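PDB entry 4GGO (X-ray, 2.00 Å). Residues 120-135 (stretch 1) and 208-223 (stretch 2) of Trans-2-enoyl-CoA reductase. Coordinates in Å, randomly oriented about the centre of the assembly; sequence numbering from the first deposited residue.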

# COMPACT_ATOMS: atom_id res chain seq x y z
N ASP A 120 -8.55 13.91 -5.82
CA ASP A 120 -8.77 13.56 -4.42
C ASP A 120 -9.88 12.52 -4.28
O ASP A 120 -11.06 12.83 -4.44
CB ASP A 120 -9.11 14.82 -3.62
CG ASP A 120 -9.32 14.53 -2.14
OD1 ASP A 120 -8.81 13.50 -1.65
OD2 ASP A 120 -9.99 15.34 -1.47
N ALA A 121 -9.49 11.29 -3.96
CA ALA A 121 -10.44 10.19 -3.83
C ALA A 121 -11.40 10.37 -2.66
O ALA A 121 -12.41 9.66 -2.55
CB ALA A 121 -9.70 8.86 -3.71
N PHE A 122 -11.09 11.31 -1.78
CA PHE A 122 -11.95 11.63 -0.64
C PHE A 122 -13.10 12.53 -1.07
O PHE A 122 -14.04 12.75 -0.32
CB PHE A 122 -11.14 12.31 0.46
CG PHE A 122 -10.14 11.40 1.13
CD1 PHE A 122 -10.45 10.08 1.39
CD2 PHE A 122 -8.89 11.88 1.49
CE1 PHE A 122 -9.53 9.25 2.00
CE2 PHE A 122 -7.96 11.05 2.10
CZ PHE A 122 -8.29 9.73 2.36
N SER A 123 -13.01 13.05 -2.30
CA SER A 123 -14.00 14.00 -2.80
C SER A 123 -15.14 13.31 -3.53
O SER A 123 -14.96 12.25 -4.13
CB SER A 123 -13.34 15.03 -3.72
OG SER A 123 -12.98 14.45 -4.97
N ASP A 124 -16.32 13.91 -3.48
CA ASP A 124 -17.49 13.38 -4.18
C ASP A 124 -17.37 13.58 -5.69
O ASP A 124 -18.01 12.87 -6.47
CB ASP A 124 -18.78 14.02 -3.67
CG ASP A 124 -19.17 13.52 -2.29
OD1 ASP A 124 -18.84 12.37 -1.96
OD2 ASP A 124 -19.82 14.29 -1.54
N GLU A 125 -16.55 14.55 -6.10
CA GLU A 125 -16.33 14.81 -7.52
C GLU A 125 -15.64 13.63 -8.18
O GLU A 125 -16.04 13.19 -9.26
CB GLU A 125 -15.49 16.08 -7.71
CG GLU A 125 -15.92 17.27 -6.88
CD GLU A 125 -15.19 17.35 -5.55
OE1 GLU A 125 -15.77 16.97 -4.52
OE2 GLU A 125 -14.02 17.79 -5.55
N ILE A 126 -14.59 13.13 -7.54
CA ILE A 126 -13.84 11.99 -8.05
C ILE A 126 -14.70 10.73 -8.07
O ILE A 126 -14.65 9.95 -9.01
CB ILE A 126 -12.54 11.76 -7.25
CG1 ILE A 126 -11.54 12.87 -7.56
CG2 ILE A 126 -11.94 10.40 -7.56
CD1 ILE A 126 -11.29 13.07 -9.04
N LYS A 127 -15.51 10.55 -7.02
CA LYS A 127 -16.46 9.45 -6.98
C LYS A 127 -17.45 9.55 -8.14
O LYS A 127 -17.83 8.54 -8.73
CB LYS A 127 -17.21 9.42 -5.65
CG LYS A 127 -16.36 8.99 -4.46
CD LYS A 127 -17.17 8.98 -3.18
CE LYS A 127 -16.34 8.48 -2.00
NZ LYS A 127 -15.16 9.34 -1.73
N ALA A 128 -17.86 10.77 -8.46
CA ALA A 128 -18.79 11.01 -9.56
C ALA A 128 -18.16 10.64 -10.90
O ALA A 128 -18.83 10.08 -11.77
CB ALA A 128 -19.24 12.47 -9.57
N GLN A 129 -16.88 10.94 -11.06
CA GLN A 129 -16.17 10.62 -12.29
C GLN A 129 -16.04 9.11 -12.46
O GLN A 129 -16.08 8.59 -13.59
CB GLN A 129 -14.78 11.27 -12.31
CG GLN A 129 -14.82 12.79 -12.24
CD GLN A 129 -13.44 13.42 -12.35
OE1 GLN A 129 -12.54 12.86 -12.98
NE2 GLN A 129 -13.26 14.58 -11.73
N VAL A 130 -15.89 8.40 -11.35
CA VAL A 130 -15.81 6.94 -11.38
C VAL A 130 -17.15 6.35 -11.80
O VAL A 130 -17.22 5.54 -12.72
CB VAL A 130 -15.40 6.36 -10.01
CG1 VAL A 130 -15.55 4.85 -10.00
CG2 VAL A 130 -13.98 6.77 -9.66
N ILE A 131 -18.21 6.77 -11.11
CA ILE A 131 -19.57 6.32 -11.42
C ILE A 131 -19.92 6.59 -12.88
O ILE A 131 -20.47 5.72 -13.56
CB ILE A 131 -20.60 7.03 -10.52
CG1 ILE A 131 -20.40 6.62 -9.06
CG2 ILE A 131 -22.02 6.71 -10.97
CD1 ILE A 131 -21.26 7.38 -8.08
N GLU A 132 -19.56 7.77 -13.36
CA GLU A 132 -19.83 8.16 -14.75
C GLU A 132 -19.13 7.25 -15.74
O GLU A 132 -19.74 6.78 -16.71
CB GLU A 132 -19.40 9.62 -14.97
CG GLU A 132 -19.58 10.10 -16.40
CD GLU A 132 -19.33 11.59 -16.54
OE1 GLU A 132 -19.29 12.29 -15.51
OE2 GLU A 132 -19.17 12.07 -17.69
N GLU A 133 -17.85 6.98 -15.50
CA GLU A 133 -17.07 6.11 -16.37
C GLU A 133 -17.59 4.67 -16.32
O GLU A 133 -17.64 3.98 -17.34
CB GLU A 133 -15.59 6.15 -16.00
CG GLU A 133 -14.70 5.21 -16.80
CD GLU A 133 -14.68 5.54 -18.29
OE1 GLU A 133 -14.92 6.71 -18.65
OE2 GLU A 133 -14.41 4.62 -19.09
N ALA A 134 -18.00 4.24 -15.13
CA ALA A 134 -18.55 2.90 -14.95
C ALA A 134 -19.90 2.76 -15.65
O ALA A 134 -20.19 1.72 -16.25
CB ALA A 134 -18.69 2.58 -13.47
N LYS A 135 -20.72 3.80 -15.57
CA LYS A 135 -22.01 3.82 -16.25
C LYS A 135 -21.85 3.79 -17.76
O LYS A 135 -22.62 3.15 -18.47
CB LYS A 135 -22.81 5.07 -15.84
CG LYS A 135 -23.44 4.99 -14.46
CD LYS A 135 -24.62 4.04 -14.45
CE LYS A 135 -25.18 3.88 -13.04
NZ LYS A 135 -25.52 5.20 -12.43
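Stretch 2, residues 208-223: EDWERWIKQLSKEGLL

The apolar centre of the contact is built on Ile131 and Leu222 toward one end and on Trp213 toward the other. Leu222, with chi1 m and chi2 t, points toward stretch 1 and rests its CD1 against two residues of the first helix: Leu222 CD1 lies 3.8 Å from Ile131 CG2 and 3.8 Å from Ala134 CB, and it also approaches the backbone, at 3.7 Å from Ile131 CA. Leu217 adds a looser contact, its CD2 4.1 Å from Ile131 CG1. One helical turn back, the CA-to-CB bond of Trp213 points sideways relative to stretch 1, but the end of the side chain comes nearer; its indole reaches stretch 1, which covers 106 Å² of the residue, the largest such area in either stretch. The outer rim of its six-membered ring takes the apolar neighbours: Trp213 CH2 is 3.6 Å from Val130 CG2 and 4.2 Å from Ile126 CG2, while Trp213 CZ2 is 4.0 Å from Ala121 CB.

The backbones take a path consistent with these contacts. Residues 124-135 and 208-219 are helical, and their axes run in roughly the same direction, crossing at -37° with a closest approach of 10.8 Å. Nearest CA pairs advance together along both chains: Lys127 CA to Trp213 CA is 7.1 Å, and Ile131 CA to Leu217 CA is 7.0 Å. Beyond the second helix, Gly221 adopts phi 67° and psi 39° in a Schellman motif, with Leu222 N bonded to Leu217 O at 2.9 Å; Leu222 thus follows the turn yet still faces the first helix.

Lys127 joins the apolar and polar parts. Its side chain sits as a knob among Asp209, Arg212, Trp213 and Gln216, with its aliphatic portion over the indole: Lys127 CE is 3.4 Å from the centroid of the five-membered ring of Trp213, only 7° off the normal, a CH-pi contact. Lys127 NZ is 3.6 Å from the same centroid at 28°, a cation-pi geometry. The ammonium is also held by a salt bridge from Lys127 NZ to Asp209 OD1 (2.7 Å) and by a hydrogen bond from Lys127 NZ to Ala121 O (2.9 Å). That carbonyl accepts a second, weak bond from Trp213 NE1 to Ala121 O, 2.9 Å long with an angle of 127° at the hydrogen. Lys127 NZ and Trp213 NE1, 3.2 Å apart, are both donors and are not bonded to each other. A water donates to Phe122 O (3.0 Å from the water oxygen) and to Asp209 OD1 (2.9 Å), linking the loop before the first helix to the second helix.

At the polar edge, Asp124 receives a two-pronged salt bridge: Arg212 NE to Asp124 OD1 and Arg212 NH2 to Asp124 OD2 are each 3.0 Å, with angles of 162° and 151°. Gln216 NE2 also donates to Asp124 OD1 at 3.0 Å. Toward the other end, Lys135 NZ meets Glu220 OE1 in a very short salt bridge of 2.4 Å.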

# COMPACT_ATOMS: atom_id res chain seq x y z
N GLU A 208 -14.32 5.59 7.03
CA GLU A 208 -15.41 6.47 6.59
C GLU A 208 -15.49 6.60 5.07
O GLU A 208 -16.55 6.39 4.48
CB GLU A 208 -15.30 7.85 7.24
CG GLU A 208 -15.69 7.88 8.71
CD GLU A 208 -15.91 9.29 9.22
OE1 GLU A 208 -15.57 10.26 8.50
OE2 GLU A 208 -16.42 9.44 10.35
N ASP A 209 -14.38 6.94 4.44
CA ASP A 209 -14.36 7.14 2.99
C ASP A 209 -14.61 5.83 2.25
O ASP A 209 -15.27 5.82 1.21
CB ASP A 209 -13.02 7.73 2.54
CG ASP A 209 -12.99 8.02 1.06
OD1 ASP A 209 -13.89 8.74 0.57
OD2 ASP A 209 -12.07 7.52 0.37
N TRP A 210 -14.09 4.74 2.79
CA TRP A 210 -14.29 3.41 2.23
C TRP A 210 -15.77 3.10 2.14
O TRP A 210 -16.28 2.72 1.08
CB TRP A 210 -13.58 2.37 3.10
CG TRP A 210 -13.72 0.96 2.63
CD1 TRP A 210 -13.99 0.54 1.36
CD2 TRP A 210 -13.58 -0.22 3.42
NE1 TRP A 210 -14.03 -0.84 1.32
CE2 TRP A 210 -13.78 -1.33 2.57
CE3 TRP A 210 -13.30 -0.45 4.77
CZ2 TRP A 210 -13.72 -2.64 3.03
CZ3 TRP A 210 -13.24 -1.76 5.22
CH2 TRP A 210 -13.45 -2.84 4.35
N GLU A 211 -16.47 3.28 3.26
CA GLU A 211 -17.90 3.02 3.32
C GLU A 211 -18.66 3.98 2.41
O GLU A 211 -19.68 3.61 1.82
CB GLU A 211 -18.39 3.15 4.77
CG GLU A 211 -19.81 2.64 4.99
CD GLU A 211 -20.21 2.65 6.45
OE1 GLU A 211 -19.67 3.49 7.21
OE2 GLU A 211 -21.05 1.82 6.85
N ARG A 212 -18.16 5.21 2.30
CA ARG A 212 -18.78 6.20 1.43
C ARG A 212 -18.66 5.78 -0.03
O ARG A 212 -19.61 5.93 -0.80
CB ARG A 212 -18.15 7.58 1.65
CG ARG A 212 -18.96 8.73 1.07
CD ARG A 212 -18.25 10.06 1.28
NE ARG A 212 -19.04 11.19 0.81
CZ ARG A 212 -19.77 11.98 1.60
NH1 ARG A 212 -19.80 11.76 2.91
NH2 ARG A 212 -20.46 12.99 1.09
N TRP A 213 -17.50 5.25 -0.40
CA TRP A 213 -17.28 4.73 -1.75
C TRP A 213 -18.26 3.61 -2.06
O TRP A 213 -18.88 3.59 -3.12
CB TRP A 213 -15.85 4.23 -1.91
CG TRP A 213 -14.88 5.28 -2.38
CD1 TRP A 213 -14.03 6.01 -1.60
CD2 TRP A 213 -14.65 5.70 -3.73
NE1 TRP A 213 -13.29 6.86 -2.38
CE2 TRP A 213 -13.66 6.69 -3.69
CE3 TRP A 213 -15.20 5.34 -4.96
CZ2 TRP A 213 -13.20 7.33 -4.85
CZ3 TRP A 213 -14.74 5.97 -6.10
CH2 TRP A 213 -13.75 6.95 -6.04
N ILE A 214 -18.39 2.67 -1.12
CA ILE A 214 -19.25 1.51 -1.32
C ILE A 214 -20.73 1.88 -1.40
O ILE A 214 -21.43 1.44 -2.31
CB ILE A 214 -19.05 0.46 -0.20
CG1 ILE A 214 -17.59 -0.00 -0.15
CG2 ILE A 214 -19.98 -0.72 -0.39
CD1 ILE A 214 -17.10 -0.59 -1.46
N LYS A 215 -21.19 2.70 -0.46
CA LYS A 215 -22.59 3.10 -0.41
C LYS A 215 -23.03 3.87 -1.66
O LYS A 215 -24.15 3.70 -2.14
CB LYS A 215 -22.88 3.93 0.85
CG LYS A 215 -22.80 3.12 2.14
CD LYS A 215 -23.02 4.01 3.36
CE LYS A 215 -24.44 4.52 3.44
NZ LYS A 215 -25.42 3.42 3.64
N GLN A 216 -22.14 4.71 -2.19
CA GLN A 216 -22.44 5.46 -3.41
C GLN A 216 -22.50 4.54 -4.62
O GLN A 216 -23.39 4.67 -5.47
CB GLN A 216 -21.42 6.57 -3.64
CG GLN A 216 -21.57 7.77 -2.71
CD GLN A 216 -20.76 8.97 -3.17
OE1 GLN A 216 -20.31 9.02 -4.31
NE2 GLN A 216 -20.58 9.94 -2.28
N LEU A 217 -21.54 3.62 -4.71
CA LEU A 217 -21.50 2.66 -5.81
C LEU A 217 -22.70 1.72 -5.77
O LEU A 217 -23.28 1.38 -6.81
CB LEU A 217 -20.20 1.86 -5.79
CG LEU A 217 -18.92 2.63 -6.14
CD1 LEU A 217 -17.69 1.77 -5.90
CD2 LEU A 217 -18.96 3.12 -7.58
N SER A 218 -23.07 1.29 -4.56
CA SER A 218 -24.21 0.41 -4.37
C SER A 218 -25.50 1.10 -4.80
O SER A 218 -26.38 0.48 -5.41
CB SER A 218 -24.32 -0.02 -2.91
OG SER A 218 -25.54 -0.69 -2.66
N LYS A 219 -25.61 2.38 -4.47
CA LYS A 219 -26.79 3.17 -4.80
C LYS A 219 -26.97 3.27 -6.31
O LYS A 219 -28.10 3.28 -6.82
CB LYS A 219 -26.68 4.57 -4.19
CG LYS A 219 -27.92 5.42 -4.38
CD LYS A 219 -29.14 4.76 -3.77
CE LYS A 219 -30.42 5.50 -4.13
NZ LYS A 219 -31.62 4.82 -3.59
N GLU A 220 -25.86 3.33 -7.03
CA GLU A 220 -25.88 3.45 -8.49
C GLU A 220 -25.96 2.09 -9.18
O GLU A 220 -25.98 2.01 -10.40
CB GLU A 220 -24.64 4.20 -8.97
CG GLU A 220 -24.57 5.65 -8.52
CD GLU A 220 -25.51 6.56 -9.30
OE1 GLU A 220 -26.12 6.09 -10.28
OE2 GLU A 220 -25.62 7.75 -8.93
N GLY A 221 -26.01 1.03 -8.38
CA GLY A 221 -26.08 -0.32 -8.92
C GLY A 221 -24.81 -0.72 -9.66
O GLY A 221 -24.87 -1.39 -10.69
N LEU A 222 -23.67 -0.31 -9.13
CA LEU A 222 -22.39 -0.58 -9.77
C LEU A 222 -21.61 -1.69 -9.06
O LEU A 222 -20.41 -1.85 -9.28
CB LEU A 222 -21.54 0.69 -9.84
CG LEU A 222 -22.11 1.82 -10.70
CD1 LEU A 222 -21.21 3.05 -10.63
CD2 LEU A 222 -22.27 1.36 -12.14
N LEU A 223 -22.30 -2.45 -8.22
CA LEU A 223 -21.69 -3.58 -7.53
C LEU A 223 -22.28 -4.90 -8.00
O LEU A 223 -23.49 -5.10 -7.93
CB LEU A 223 -21.86 -3.45 -6.02
CG LEU A 223 -21.36 -2.16 -5.36
CD1 LEU A 223 -21.46 -2.26 -3.85
CD2 LEU A 223 -19.93 -1.87 -5.79
O HOH W 1 -14.40 11.09 2.15